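Local coordinates for protein lactaldehyde dehydrogenase (Methanocaldococcus jannaschii, PDB 3PQA) that oxidises lactaldehyde to lactate with NAD as the preferred coenzyme, a step of coenzyme F420 biosynthesis, as a homotetrameric member of the aldehyde dehydrogenase family, at residues B[245-250]-B[386-391]; B[261-266]-B[398-403]; B[274-279]-B[394-399]. One frame throughout, in Å; residues are numbered along the deposited sequence. Where two conformers were deposited one is given.

Interaction 1 of 3, residues B[245-250]-B[386-391]; sequences VNPNIV and DIANST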
ATOM      1  N   VAL B 245      -8.672  -7.475 -30.898  1.00 14.94           N
ATOM      2  CA  VAL B 245      -9.969  -7.958 -31.369  1.00 15.46           C
ATOM      3  C   VAL B 245     -10.659  -8.505 -30.132  1.00 15.39           C
ATOM      4  O   VAL B 245     -10.472  -9.674 -29.801  1.00 15.56           O
ATOM      5  CB  VAL B 245      -9.814  -9.090 -32.392  1.00 16.29           C
ATOM      6  CG1 VAL B 245     -11.190  -9.588 -32.850  1.00 17.31           C
ATOM      7  CG2 VAL B 245      -8.994  -8.606 -33.581  1.00 17.29           C
ATOM      8  N   ASN B 246     -11.427  -7.663 -29.440  1.00 14.01           N
ATOM      9  CA  ASN B 246     -11.822  -7.968 -28.060  1.00 13.39           C
ATOM     10  C   ASN B 246     -13.031  -8.909 -27.970  1.00 12.88           C
ATOM     11  O   ASN B 246     -14.118  -8.537 -28.373  1.00 13.25           O
ATOM     12  CB  ASN B 246     -12.071  -6.672 -27.303  1.00 13.49           C
ATOM     13  CG  ASN B 246     -10.893  -5.732 -27.380  1.00 15.10           C
ATOM     14  OD1 ASN B 246      -9.825  -6.021 -26.870  1.00 13.65           O
ATOM     15  ND2 ASN B 246     -11.087  -4.618 -28.035  1.00 13.46           N
ATOM     16  N   PRO B 247     -12.829 -10.123 -27.438  1.00 12.80           N
ATOM     17  CA  PRO B 247     -13.926 -11.101 -27.460  1.00 12.66           C
ATOM     18  C   PRO B 247     -14.906 -10.878 -26.330  1.00 12.50           C
ATOM     19  O   PRO B 247     -14.496 -10.640 -25.193  1.00 11.78           O
ATOM     20  CB  PRO B 247     -13.203 -12.438 -27.279  1.00 12.72           C
ATOM     21  CG  PRO B 247     -12.032 -12.084 -26.393  1.00 13.19           C
ATOM     22  CD  PRO B 247     -11.591 -10.710 -26.889  1.00 12.85           C
ATOM     23  N   ASN B 248     -16.192 -10.944 -26.673  1.00 12.41           N
ATOM     24  CA  ASN B 248     -17.263 -10.771 -25.710  1.00 12.78           C
ATOM     25  C   ASN B 248     -18.093 -12.043 -25.740  1.00 13.01           C
ATOM     26  O   ASN B 248     -18.622 -12.392 -26.765  1.00 12.96           O
ATOM     27  CB  ASN B 248     -18.109  -9.547 -26.088  1.00 12.93           C
ATOM     28  CG  ASN B 248     -17.403  -8.215 -25.794  1.00 12.67           C
ATOM     29  OD1 ASN B 248     -17.839  -7.465 -24.920  1.00 13.01           O
ATOM     30  ND2 ASN B 248     -16.332  -7.901 -26.539  1.00 12.89           N
ATOM     31  N   ILE B 249     -18.233 -12.695 -24.587  1.00 13.79           N
ATOM     32  CA  ILE B 249     -18.745 -14.063 -24.495  1.00 15.34           C
ATOM     33  C   ILE B 249     -20.099 -14.040 -23.821  1.00 15.54           C
ATOM     34  O   ILE B 249     -20.237 -13.454 -22.763  1.00 15.44           O
ATOM     35  CB  ILE B 249     -17.780 -14.924 -23.640  1.00 16.75           C
ATOM     36  CG1 ILE B 249     -16.457 -15.096 -24.390  1.00 17.47           C
ATOM     37  CG2 ILE B 249     -18.440 -16.273 -23.207  1.00 17.47           C
ATOM     38  CD1 ILE B 249     -15.282 -15.534 -23.530  1.00 17.09           C
ATOM     39  N   VAL B 250     -21.088 -14.690 -24.429  1.00 14.96           N
ATOM     40  CA  VAL B 250     -22.435 -14.698 -23.865  1.00 14.72           C
ATOM     41  C   VAL B 250     -22.770 -16.146 -23.568  1.00 14.70           C
ATOM     42  O   VAL B 250     -22.993 -16.931 -24.503  1.00 14.40           O
ATOM     43  CB  VAL B 250     -23.474 -14.105 -24.844  1.00 15.62           C
ATOM     44  CG1 VAL B 250     -24.907 -14.154 -24.251  1.00 16.22           C
ATOM     45  CG2 VAL B 250     -23.112 -12.671 -25.228  1.00 16.31           C
ATOM     46  N   ASP B 386     -10.724 -20.963 -25.647  1.00 18.30           N
ATOM     47  CA  ASP B 386      -9.746 -21.159 -26.723  1.00 19.67           C
ATOM     48  C   ASP B 386      -9.957 -20.178 -27.876  1.00 17.00           C
ATOM     49  O   ASP B 386      -8.988 -19.591 -28.357  1.00 16.72           O
ATOM     50  CB  ASP B 386      -9.739 -22.608 -27.222  1.00 23.39           C
ATOM     51  CG  ASP B 386      -9.081 -23.581 -26.228  1.00 23.88           C
ATOM     52  OD1 ASP B 386      -8.257 -23.165 -25.364  1.00 23.87           O
ATOM     53  OD2 ASP B 386      -9.381 -24.787 -26.338  1.00 23.96           O
ATOM     54  N   ILE B 387     -11.207 -19.962 -28.297  1.00 15.25           N
ATOM     55  CA  ILE B 387     -11.461 -18.981 -29.367  1.00 14.99           C
ATOM     56  C   ILE B 387     -11.063 -17.566 -28.905  1.00 14.51           C
ATOM     57  O   ILE B 387     -10.372 -16.823 -29.627  1.00 14.45           O
ATOM     58  CB  ILE B 387     -12.925 -18.973 -29.842  1.00 15.90           C
ATOM     59  CG1 ILE B 387     -13.281 -20.302 -30.526  1.00 16.21           C
ATOM     60  CG2 ILE B 387     -13.162 -17.803 -30.794  1.00 16.15           C
ATOM     61  CD1 ILE B 387     -14.791 -20.546 -30.610  1.00 16.09           C
ATOM     62  N   ALA B 388     -11.502 -17.202 -27.704  1.00 14.15           N
ATOM     63  CA  ALA B 388     -11.193 -15.888 -27.135  1.00 14.01           C
ATOM     64  C   ALA B 388      -9.685 -15.615 -27.071  1.00 13.65           C
ATOM     65  O   ALA B 388      -9.252 -14.488 -27.342  1.00 13.53           O
ATOM     66  CB  ALA B 388     -11.844 -15.745 -25.742  1.00 14.09           C
ATOM     67  N   ASN B 389      -8.905 -16.645 -26.730  1.00 14.34           N
ATOM     68  CA  ASN B 389      -7.448 -16.510 -26.540  1.00 16.32           C
ATOM     69  C   ASN B 389      -6.625 -16.726 -27.807  1.00 16.97           C
ATOM     70  O   ASN B 389      -5.393 -16.710 -27.762  1.00 17.09           O
ATOM     71  CB  ASN B 389      -6.961 -17.495 -25.477  1.00 16.98           C
ATOM     72  CG  ASN B 389      -7.370 -17.096 -24.069  1.00 16.38           C
ATOM     73  OD1 ASN B 389      -7.657 -15.933 -23.791  1.00 17.01           O
ATOM     74  ND2 ASN B 389      -7.336 -18.055 -23.164  1.00 16.94           N
ATOM     75  N   SER B 390      -7.305 -16.930 -28.927  1.00 16.78           N
ATOM     76  CA  SER B 390      -6.635 -17.372 -30.150  1.00 17.24           C
ATOM     77  C   SER B 390      -5.973 -16.269 -30.994  1.00 17.97           C
ATOM     78  O   SER B 390      -5.411 -16.559 -32.067  1.00 18.93           O
ATOM     79  CB  SER B 390      -7.609 -18.187 -31.010  1.00 17.20           C
ATOM     80  OG  SER B 390      -8.616 -17.350 -31.540  1.00 17.71           O
ATOM     81  N   THR B 391      -6.036 -15.018 -30.533  1.00 17.11           N
ATOM     82  CA  THR B 391      -5.464 -13.904 -31.293  1.00 16.58           C
ATOM     83  C   THR B 391      -4.094 -13.532 -30.751  1.00 16.45           C
ATOM     84  O   THR B 391      -3.683 -14.005 -29.694  1.00 15.91           O
ATOM     85  CB  THR B 391      -6.359 -12.623 -31.303  1.00 16.95           C
ATOM     86  OG1 THR B 391      -6.221 -11.916 -30.056  1.00 18.00           O
ATOM     87  CG2 THR B 391      -7.822 -12.964 -31.553  1.00 18.13           C
TER
HETATM   88  O   HOH W   1      -7.890  -9.920 -29.144  1.00 22.53           O
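P247 brings the one ring of this contact, and its CB-CG side meets the methyl group of A388: CG stands 3.7 Å from A388 CB, and ring CB is 3.9 Å from the same methyl. The pyrrolidine also packs on M280 and F416, outside the two segments. The amides of N246 and N248 take no part across the contact, since both side chains start out from the strand away from 386-391. That of N246 gives its ND2 to the carbonyls of C275 and S277 and takes H396 N on OD1. I249 adds a methyl, its CD1 lying 4.1 Å from A388 CB; CG1 sits anti to the carbonyl carbon (chi1 -68°), and the extended chain beyond it carries CD1 to the helix. An alanine suits the last helical turn, because its single methyl lets the helix lie close over proline and isoleucine.

Here a short helix, 384-388, rests on the parallel core of the mixed sheet of the catalytic domain. It belongs to the beta-alpha-beta crossover from strand 373-379 to strand 396-400, and strand 246-250 runs beneath it. Past the helix, S390 ties the chain to its last turn: its OG donates to I387 O over 2.6 Å, 19° out of the carbonyl plane, and S390 N gives that oxygen a second bond. At the other end V245 CB and T391 CG2 approach only to 4.4 Å. There a water bridges the segments, donating to V245 O at 2.7 Å and hydrogen-bonded to T391 OG1 at 2.8 Å; the threonine hydroxyl also meets Y393 N.

Interaction 2 of 3, residues B[261-266]-B[398-403]; sequences NALIKG and AIFTND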
ATOM      1  N   ASN B 261     -28.122  -4.870 -24.625  1.00 15.67           N
ATOM      2  CA  ASN B 261     -27.908  -3.445 -24.394  1.00 17.42           C
ATOM      3  C   ASN B 261     -26.431  -3.117 -24.212  1.00 14.86           C
ATOM      4  O   ASN B 261     -25.922  -2.182 -24.835  1.00 14.43           O
ATOM      5  CB  ASN B 261     -28.767  -2.942 -23.224  1.00 22.22           C
ATOM      6  CG  ASN B 261     -30.251  -2.963 -23.558  1.00 22.90           C
ATOM      7  OD1 ASN B 261     -30.638  -2.961 -24.735  1.00 22.85           O
ATOM      8  ND2 ASN B 261     -31.092  -2.989 -22.528  1.00 22.88           N
ATOM      9  N   ALA B 262     -25.744  -3.922 -23.403  1.00 13.22           N
ATOM     10  CA  ALA B 262     -24.320  -3.693 -23.130  1.00 12.47           C
ATOM     11  C   ALA B 262     -23.503  -3.861 -24.394  1.00 12.10           C
ATOM     12  O   ALA B 262     -22.558  -3.094 -24.620  1.00 12.88           O
ATOM     13  CB  ALA B 262     -23.808  -4.636 -22.034  1.00 12.97           C
ATOM     14  N   LEU B 263     -23.869  -4.846 -25.219  1.00 12.83           N
ATOM     15  CA  LEU B 263     -23.085  -5.137 -26.422  1.00 14.06           C
ATOM     16  C   LEU B 263     -23.370  -4.177 -27.563  1.00 13.16           C
ATOM     17  O   LEU B 263     -22.499  -3.949 -28.399  1.00 13.82           O
ATOM     18  CB  LEU B 263     -23.223  -6.605 -26.857  1.00 16.82           C
ATOM     19  CG  LEU B 263     -22.548  -7.607 -25.904  1.00 16.78           C
ATOM     20  CD1 LEU B 263     -23.084  -9.019 -26.128  1.00 17.18           C
ATOM     21  CD2 LEU B 263     -21.012  -7.586 -26.049  1.00 17.13           C
ATOM     22  N   ILE B 264     -24.579  -3.620 -27.600  1.00 13.05           N
ATOM     23  CA  ILE B 264     -24.897  -2.539 -28.549  1.00 13.51           C
ATOM     24  C   ILE B 264     -23.974  -1.347 -28.297  1.00 13.07           C
ATOM     25  O   ILE B 264     -23.359  -0.843 -29.226  1.00 13.47           O
ATOM     26  CB  ILE B 264     -26.409  -2.140 -28.514  1.00 14.92           C
ATOM     27  CG1 ILE B 264     -27.256  -3.227 -29.181  1.00 15.71           C
ATOM     28  CG2 ILE B 264     -26.647  -0.772 -29.165  1.00 15.67           C
ATOM     29  CD1 ILE B 264     -27.072  -3.338 -30.714  1.00 15.04           C
ATOM     30  N   LYS B 265     -23.846  -0.923 -27.044  1.00 13.20           N
ATOM     31  CA  LYS B 265     -22.903   0.149 -26.679  1.00 15.10           C
ATOM     32  C   LYS B 265     -21.468  -0.215 -27.063  1.00 13.01           C
ATOM     33  O   LYS B 265     -20.778   0.543 -27.753  1.00 13.34           O
ATOM     34  CB  LYS B 265     -22.972   0.451 -25.173  1.00 20.78           C
ATOM     35  CG  LYS B 265     -24.282   1.082 -24.733  1.00 24.79           C
ATOM     36  CD  LYS B 265     -24.226   1.459 -23.263  1.00 22.94           C
ATOM     37  CE  LYS B 265     -25.572   1.238 -22.549  1.00 25.11           C
ATOM     38  NZ  LYS B 265     -26.531   2.374 -22.665  1.00 23.74           N
ATOM     39  N   GLY B 266     -21.027  -1.395 -26.630  1.00 12.09           N
ATOM     40  CA  GLY B 266     -19.645  -1.833 -26.837  1.00 11.57           C
ATOM     41  C   GLY B 266     -19.285  -1.978 -28.308  1.00 11.80           C
ATOM     42  O   GLY B 266     -18.133  -1.738 -28.709  1.00 13.24           O
ATOM     43  N   ALA B 398     -14.824  -9.915 -22.307  1.00 10.67           N
ATOM     44  CA  ALA B 398     -16.014  -9.804 -21.455  1.00 10.92           C
ATOM     45  C   ALA B 398     -16.752 -11.112 -21.469  1.00 12.29           C
ATOM     46  O   ALA B 398     -16.665 -11.868 -22.452  1.00 13.01           O
ATOM     47  CB  ALA B 398     -16.948  -8.665 -21.927  1.00 10.71           C
ATOM     48  N   ILE B 399     -17.475 -11.353 -20.385  1.00 12.89           N
ATOM     49  CA  ILE B 399     -18.330 -12.527 -20.246  1.00 14.55           C
ATOM     50  C   ILE B 399     -19.647 -12.157 -19.568  1.00 14.27           C
ATOM     51  O   ILE B 399     -19.667 -11.450 -18.553  1.00 14.09           O
ATOM     52  CB  ILE B 399     -17.625 -13.666 -19.472  1.00 17.15           C
ATOM     53  CG1 ILE B 399     -18.591 -14.841 -19.291  1.00 18.18           C
ATOM     54  CG2 ILE B 399     -17.097 -13.190 -18.115  1.00 18.21           C
ATOM     55  CD1 ILE B 399     -17.935 -16.130 -19.029  1.00 18.04           C
ATOM     56  N   PHE B 400     -20.740 -12.652 -20.137  1.00 13.45           N
ATOM     57  CA  PHE B 400     -22.062 -12.426 -19.595  1.00 13.38           C
ATOM     58  C   PHE B 400     -22.546 -13.761 -19.077  1.00 14.03           C
ATOM     59  O   PHE B 400     -22.677 -14.720 -19.845  1.00 13.33           O
ATOM     60  CB  PHE B 400     -22.989 -11.869 -20.680  1.00 13.88           C
ATOM     61  CG  PHE B 400     -22.606 -10.485 -21.138  1.00 13.66           C
ATOM     62  CD1 PHE B 400     -21.611 -10.306 -22.092  1.00 13.97           C
ATOM     63  CD2 PHE B 400     -23.242  -9.364 -20.595  1.00 13.93           C
ATOM     64  CE1 PHE B 400     -21.239  -9.024 -22.499  1.00 13.77           C
ATOM     65  CE2 PHE B 400     -22.885  -8.074 -20.999  1.00 13.71           C
ATOM     66  CZ  PHE B 400     -21.894  -7.907 -21.972  1.00 14.03           C
ATOM     67  N   THR B 401     -22.803 -13.819 -17.768  1.00 14.60           N
ATOM     68  CA  THR B 401     -23.255 -15.034 -17.097  1.00 15.19           C
ATOM     69  C   THR B 401     -23.724 -14.650 -15.703  1.00 15.68           C
ATOM     70  O   THR B 401     -23.316 -13.604 -15.179  1.00 15.00           O
ATOM     71  CB  THR B 401     -22.124 -16.132 -17.001  1.00 15.24           C
ATOM     72  OG1 THR B 401     -22.646 -17.332 -16.413  1.00 14.39           O
ATOM     73  CG2 THR B 401     -20.899 -15.641 -16.186  1.00 14.41           C
ATOM     74  N   ASN B 402     -24.587 -15.488 -15.121  1.00 16.78           N
ATOM     75  CA  ASN B 402     -25.023 -15.352 -13.739  0.50 18.67           C
ATOM     76  C   ASN B 402     -24.389 -16.404 -12.830  1.00 16.60           C
ATOM     77  O   ASN B 402     -24.731 -16.494 -11.655  1.00 16.28           O
ATOM     78  CB  ASN B 402     -26.553 -15.451 -13.665  0.50 23.97           C
ATOM     79  CG  ASN B 402     -27.237 -14.202 -14.172  0.50 23.57           C
ATOM     80  OD1 ASN B 402     -26.854 -13.086 -13.815  0.50 24.49           O
ATOM     81  ND2 ASN B 402     -28.255 -14.377 -15.005  0.50 24.54           N
ATOM     82  N   ASP B 403     -23.469 -17.202 -13.383  1.00 14.93           N
ATOM     83  CA  ASP B 403     -22.865 -18.351 -12.689  1.00 14.60           C
ATOM     84  C   ASP B 403     -21.529 -17.963 -12.033  1.00 14.44           C
ATOM     85  O   ASP B 403     -20.581 -17.569 -12.722  1.00 14.50           O
ATOM     86  CB  ASP B 403     -22.657 -19.461 -13.738  1.00 16.93           C
ATOM     87  CG  ASP B 403     -22.231 -20.797 -13.145  1.00 17.79           C
ATOM     88  OD1 ASP B 403     -21.186 -20.866 -12.461  1.00 17.17           O
ATOM     89  OD2 ASP B 403     -22.927 -21.808 -13.449  1.00 17.35           O
TER
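A262 and F400 mark the closest approach of the two backbones, with their CA atoms 9.7 Å apart, while those of L263 and A398 stand 9.8 Å apart. This is the spacing of a helix laid on a beta-sheet, wide enough for one layer of side chains. Helix 256-268 here covers the end of strand 396-400, on the face of the sheet that also turns N248 to L263. It is the connecting helix of the beta-alpha-beta unit between strands 246-250 and 278-284.

F400 spans the gap with its ring. CG lies anti to the carbonyl carbon (chi1 -67°), which swings the phenyl group up to the helix. A262 CB comes to the ring's edge, near its plane, 3.7 Å from F400 CE2; a small residue suits this point because a longer side chain would collide with the ring edge. L263 arrives from the opposite direction to the phenylalanine and meets the other corner obliquely, its CD2 3.8 Å from F400 CE1 and its CG 3.9 Å from that same carbon. Beyond the ring the strand ends in an ST turn, where D403 N donates to T401 OG1 over 3.1 Å, and D403 then N-caps the next helix. N402 meets a neighbouring subunit through its backbone and packs on N405 there.

No polar pair joins the two segments, so helix and strand are matched by shape and by hydrophobic burial alone, with the ring bridging from the strand to the alanine and leucine.

Interaction 3 of 3, residues B[274-279]-B[394-399]; sequences VCISVG and GLHSAI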
ATOM      1  N   VAL B 274     -12.699   2.263 -31.023  1.00 13.82           N
ATOM      2  CA  VAL B 274     -12.142   2.291 -29.664  1.00 14.20           C
ATOM      3  C   VAL B 274     -11.249   1.064 -29.493  1.00 14.18           C
ATOM      4  O   VAL B 274     -11.587  -0.024 -29.983  1.00 14.11           O
ATOM      5  CB  VAL B 274     -13.240   2.312 -28.561  1.00 14.59           C
ATOM      6  CG1 VAL B 274     -12.652   2.776 -27.217  1.00 14.72           C
ATOM      7  CG2 VAL B 274     -14.422   3.191 -28.954  1.00 14.75           C
ATOM      8  N   CYS B 275     -10.110   1.218 -28.816  1.00 14.14           N
ATOM      9  CA  CYS B 275      -9.212   0.071 -28.675  1.00 15.05           C
ATOM     10  C   CYS B 275      -9.894  -1.093 -27.963  1.00 13.95           C
ATOM     11  O   CYS B 275      -9.512  -2.235 -28.172  1.00 13.14           O
ATOM     12  CB  CYS B 275      -7.918   0.420 -27.962  1.00 16.60           C
ATOM     13  SG  CYS B 275      -8.167   1.096 -26.372  1.00 26.04           S
ATOM     14  N   ILE B 276     -10.889  -0.793 -27.120  1.00 14.12           N
ATOM     15  CA  ILE B 276     -11.630  -1.830 -26.378  1.00 15.11           C
ATOM     16  C   ILE B 276     -13.052  -2.122 -26.915  1.00 13.22           C
ATOM     17  O   ILE B 276     -13.852  -2.798 -26.252  1.00 12.49           O
ATOM     18  CB  ILE B 276     -11.661  -1.544 -24.847  1.00 17.26           C
ATOM     19  CG1 ILE B 276     -12.115  -0.113 -24.557  1.00 19.07           C
ATOM     20  CG2 ILE B 276     -10.291  -1.831 -24.227  1.00 19.04           C
ATOM     21  CD1 ILE B 276     -12.227   0.203 -23.063  1.00 17.68           C
ATOM     22  N   SER B 277     -13.344  -1.618 -28.117  1.00 12.38           N
ATOM     23  CA  SER B 277     -14.576  -1.950 -28.843  1.00 12.25           C
ATOM     24  C   SER B 277     -14.743  -3.455 -29.012  1.00 11.96           C
ATOM     25  O   SER B 277     -13.765  -4.210 -29.069  1.00 11.83           O
ATOM     26  CB  SER B 277     -14.573  -1.317 -30.250  1.00 12.84           C
ATOM     27  OG  SER B 277     -14.617   0.096 -30.178  1.00 16.30           O
ATOM     28  N   VAL B 278     -15.995  -3.888 -29.052  1.00 12.38           N
ATOM     29  CA  VAL B 278     -16.320  -5.289 -29.252  1.00 12.46           C
ATOM     30  C   VAL B 278     -15.747  -5.719 -30.609  1.00 12.25           C
ATOM     31  O   VAL B 278     -16.056  -5.109 -31.642  1.00 12.92           O
ATOM     32  CB  VAL B 278     -17.856  -5.492 -29.235  1.00 13.59           C
ATOM     33  CG1 VAL B 278     -18.258  -6.908 -29.726  1.00 14.51           C
ATOM     34  CG2 VAL B 278     -18.418  -5.195 -27.824  1.00 14.41           C
ATOM     35  N   GLY B 279     -14.919  -6.765 -30.586  1.00 12.15           N
ATOM     36  CA  GLY B 279     -14.275  -7.314 -31.793  1.00 12.84           C
ATOM     37  C   GLY B 279     -14.942  -8.581 -32.291  1.00 13.36           C
ATOM     38  O   GLY B 279     -14.920  -8.876 -33.498  1.00 14.09           O
ATOM     39  N   GLY B 394      -4.434  -8.987 -26.622  1.00 14.14           N
ATOM     40  CA  GLY B 394      -4.901  -9.309 -25.291  1.00 13.68           C
ATOM     41  C   GLY B 394      -5.249  -8.076 -24.481  1.00 12.43           C
ATOM     42  O   GLY B 394      -4.743  -7.895 -23.367  1.00 12.07           O
ATOM     43  N   LEU B 395      -6.087  -7.214 -25.051  1.00 12.31           N
ATOM     44  CA  LEU B 395      -6.527  -6.008 -24.345  1.00 13.14           C
ATOM     45  C   LEU B 395      -7.705  -6.284 -23.387  1.00 12.48           C
ATOM     46  O   LEU B 395      -7.476  -6.577 -22.215  1.00 12.16           O
ATOM     47  CB  LEU B 395      -6.838  -4.880 -25.339  1.00 15.12           C
ATOM     48  CG  LEU B 395      -7.038  -3.497 -24.713  1.00 14.72           C
ATOM     49  CD1 LEU B 395      -5.932  -3.176 -23.692  1.00 15.30           C
ATOM     50  CD2 LEU B 395      -7.095  -2.435 -25.785  1.00 15.39           C
ATOM     51  N   HIS B 396      -8.952  -6.214 -23.869  1.00 11.96           N
ATOM     52  CA  HIS B 396     -10.106  -6.523 -23.015  1.00 12.24           C
ATOM     53  C   HIS B 396     -10.926  -7.710 -23.524  1.00 12.00           C
ATOM     54  O   HIS B 396     -10.991  -7.964 -24.723  1.00 12.56           O
ATOM     55  CB  HIS B 396     -11.002  -5.290 -22.887  1.00 13.77           C
ATOM     56  CG  HIS B 396     -10.619  -4.363 -21.770  1.00 14.02           C
ATOM     57  ND1 HIS B 396     -11.495  -3.441 -21.242  1.00 13.99           N
ATOM     58  CD2 HIS B 396      -9.465  -4.228 -21.071  1.00 14.00           C
ATOM     59  CE1 HIS B 396     -10.897  -2.768 -20.273  1.00 14.05           C
ATOM     60  NE2 HIS B 396      -9.663  -3.232 -20.147  1.00 14.05           N
ATOM     61  N   SER B 397     -11.562  -8.412 -22.589  1.00 11.50           N
ATOM     62  CA  SER B 397     -12.514  -9.456 -22.904  1.00 10.84           C
ATOM     63  C   SER B 397     -13.713  -9.269 -21.981  1.00 10.94           C
ATOM     64  O   SER B 397     -13.637  -8.526 -20.995  1.00 11.16           O
ATOM     65  CB  SER B 397     -11.873 -10.826 -22.679  1.00 11.55           C
ATOM     66  OG  SER B 397     -11.392 -10.951 -21.347  1.00 12.88           O
ATOM     67  N   ALA B 398     -14.824  -9.915 -22.307  1.00 10.67           N
ATOM     68  CA  ALA B 398     -16.014  -9.804 -21.455  1.00 10.92           C
ATOM     69  C   ALA B 398     -16.752 -11.112 -21.469  1.00 12.29           C
ATOM     70  O   ALA B 398     -16.665 -11.868 -22.452  1.00 13.01           O
ATOM     71  CB  ALA B 398     -16.948  -8.665 -21.927  1.00 10.71           C
ATOM     72  N   ILE B 399     -17.475 -11.353 -20.385  1.00 12.89           N
ATOM     73  CA  ILE B 399     -18.330 -12.527 -20.246  1.00 14.55           C
ATOM     74  C   ILE B 399     -19.647 -12.157 -19.568  1.00 14.27           C
ATOM     75  O   ILE B 399     -19.667 -11.450 -18.553  1.00 14.09           O
ATOM     76  CB  ILE B 399     -17.625 -13.666 -19.472  1.00 17.15           C
ATOM     77  CG1 ILE B 399     -18.591 -14.841 -19.291  1.00 18.18           C
ATOM     78  CG2 ILE B 399     -17.097 -13.190 -18.115  1.00 18.21           C
ATOM     79  CD1 ILE B 399     -17.935 -16.130 -19.029  1.00 18.04           C
TER
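I276, L395 and H396 form the buried part of this contact, where the turn bearing the probable catalytic cysteine, C275, lies against the start of strand 396-400 in the catalytic domain. V274 to S277 make a type I beta turn that leads into strand 278-284. I276 CG2 lies over one face of the imidazole in a CH-pi contact, 3.8 Å from the H396 ring centroid and 24° off the normal, offset toward the rim. The two side chains run side by side in the same direction. CG2 also touches L395 CD2 at 3.6 Å, so one methyl touches both the ring and the leucine; a beta-branched residue suits the place because its second branch can do this.

The ring's rotation is fixed from outside the segments: ND1 bonds to S425 O, and F434 meets it with its plane at about 85°. A leucine in place of H396 would probably leave S425 O without this partner and I276 CG2 without a flat face to rest on.

C275 is the partly exposed side, yet it too is closely packed: its carbonyl O lies 3.4 Å from L395 CD2. That methyl is also 3.7 Å from both CB and SG of C275. E241, the other probable active-site residue, lies close to the leucine. The turn itself is closed by S277 N, which donates to V274 O over 3.0 Å.

From the N terminus, strand 246-250 comes first, then helix 256-268, then the turn into strand 278-284; over a hundred residues later helix 384-388 and strand 396-400 return to them. Interaction 1 closes a loop of 135 residues, interaction 2 one of 131 and interaction 3 one of 114. Interaction 1 crosses both others, because its second segment falls inside their loops. Interactions 2 and 3 end on overlapping segments, sharing A398 and I399, and the turn of interaction 3 starts inside the loop of interaction 2. Together they join both helical layers and the cysteine-bearing turn to neighbouring parallel strands of one sheet, where I249 N and O probably hydrogen-bond to A398 O and F400 N.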